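EDTA monooxygenase (PDB 5DQP) oxidises EDTA as an FMN-dependent monooxygenase of the luciferase-like family, working with a partner flavin reductase in bacterial EDTA degradation. Local coordinates at the interface of chains A and B. Coordinates in Å, arbitrary orientation; residue numbers count along the deposited sequence, not the author numbering. Chains: chain A/B, EDTA monooxygenase.

The interface of chains A and B. Residues chain A 111-112, 114-115; chain B 33, 73, 77-78.
The ring of B:Phe73 carries A:Leu115 on one face and meets A:Ser111 and A:Leu114 around its rim. Above the face, CG of A:Leu115 sits 3.6 Å from the ring centroid in a CH-pi contact, displaced toward the rim on the CE1 side, where CG and CE1 are 3.4 Å apart. The two methyls of this leucine part company: CD2 stays on the ring, 3.5 Å from CZ of B:Phe73, while CD1 lies farther from the ring and turns toward helix 75-85. In the plane of the ring, at its edge, lie OG of A:Ser111 and CB of A:Leu114; C of B:Phe33, from the same chain as the ring, also lies there. CB of A:Ser111 approaches CD1 of B:Phe73 at 3.7 Å. A:Leu114 crosses the phenylalanine side chain at about a right angle, its CD2 methyl 3.8 Å from CE1 of B:Phe73. With CG anti to the backbone N (chi1 -170°), A:Leu114 reaches the ring edge and the backbone end of 3-10 helix 29-33, at B:Phe33. Beyond the ring, CG1 of B:Val77 wedges against helix 102-115, 3.7 Å from CA of A:Val112. The same methyl lies 3.8 Å from CD1 of A:Leu115; that leucine methyl also rests 3.9 Å from CA of B:Leu78. A:Leu115 is thus clasped between the aromatic face and the start of helix 75-85. Replacing B:Phe73 with alanine would probably strip A:Leu115 of its aromatic support and open a gap beside A:Ser111 and A:Leu114, leaving the CD2 branch of A:Leu115 freer to turn. This largely apolar patch docks helix 102-115 of one chain onto the loop bearing B:Phe73 and helix 75-85 of the other. Its twin, with the chains exchanged, makes it part of a two-fold symmetric interface between the two copies of the deposited assembly, which may be the dimer the enzyme forms.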
# COMPACT_ATOMS: atom_id res chain seq x y z
N SER A 111 1.33 8.35 -4.16
CA SER A 111 -0.11 8.15 -4.22
C SER A 111 -0.73 8.26 -2.84
O SER A 111 -1.77 8.89 -2.68
CB SER A 111 -0.46 6.78 -4.82
OG SER A 111 0.08 6.59 -6.11
N VAL A 112 -0.14 7.59 -1.85
CA VAL A 112 -0.82 7.56 -0.57
C VAL A 112 -0.73 8.93 0.07
O VAL A 112 -1.67 9.36 0.76
CB VAL A 112 -0.27 6.44 0.34
CG1 VAL A 112 1.13 6.77 0.89
CG2 VAL A 112 -1.25 6.16 1.47
N LEU A 114 -0.67 11.95 -1.57
CA LEU A 114 -1.65 12.77 -2.27
C LEU A 114 -3.07 12.36 -1.91
O LEU A 114 -3.91 13.20 -1.57
CB LEU A 114 -1.40 12.68 -3.77
CG LEU A 114 -2.13 13.60 -4.74
CD1 LEU A 114 -1.89 15.04 -4.37
CD2 LEU A 114 -1.62 13.36 -6.16
N LEU A 115 -3.35 11.05 -1.92
CA LEU A 115 -4.70 10.59 -1.59
C LEU A 115 -5.10 10.95 -0.18
O LEU A 115 -6.29 11.16 0.09
CB LEU A 115 -4.82 9.08 -1.78
CG LEU A 115 -5.14 8.59 -3.18
CD1 LEU A 115 -4.94 7.10 -3.16
CD2 LEU A 115 -6.58 8.98 -3.62
N PHE B 33 -7.42 13.61 -8.74
CA PHE B 33 -6.40 13.39 -7.73
C PHE B 33 -6.98 13.46 -6.32
O PHE B 33 -6.22 13.53 -5.35
CB PHE B 33 -5.26 14.39 -7.89
CG PHE B 33 -4.63 14.37 -9.27
CD1 PHE B 33 -3.94 13.26 -9.71
CD2 PHE B 33 -4.78 15.45 -10.12
CE1 PHE B 33 -3.38 13.24 -10.99
CE2 PHE B 33 -4.24 15.45 -11.37
CZ PHE B 33 -3.53 14.34 -11.82
N PHE B 73 -3.21 7.19 -9.83
CA PHE B 73 -2.78 6.60 -8.57
C PHE B 73 -2.45 5.13 -8.75
O PHE B 73 -3.09 4.42 -9.53
CB PHE B 73 -3.86 6.69 -7.49
CG PHE B 73 -4.15 8.08 -7.04
CD1 PHE B 73 -3.24 8.78 -6.28
CD2 PHE B 73 -5.37 8.68 -7.33
CE1 PHE B 73 -3.51 10.06 -5.83
CE2 PHE B 73 -5.64 9.97 -6.89
CZ PHE B 73 -4.72 10.64 -6.13
N VAL B 77 -2.90 1.08 -3.63
CA VAL B 77 -3.09 2.16 -2.67
C VAL B 77 -4.51 2.72 -2.76
O VAL B 77 -5.21 2.86 -1.75
CB VAL B 77 -2.03 3.26 -2.90
CG1 VAL B 77 -2.38 4.55 -2.13
CG2 VAL B 77 -0.63 2.72 -2.48
N LEU B 78 -4.96 3.03 -3.97
CA LEU B 78 -6.30 3.58 -4.15
C LEU B 78 -7.37 2.62 -3.66
O LEU B 78 -8.30 3.02 -2.94
CB LEU B 78 -6.51 3.94 -5.63
CG LEU B 78 -7.84 4.55 -6.07
CD1 LEU B 78 -8.17 5.75 -5.17
CD2 LEU B 78 -7.83 4.94 -7.57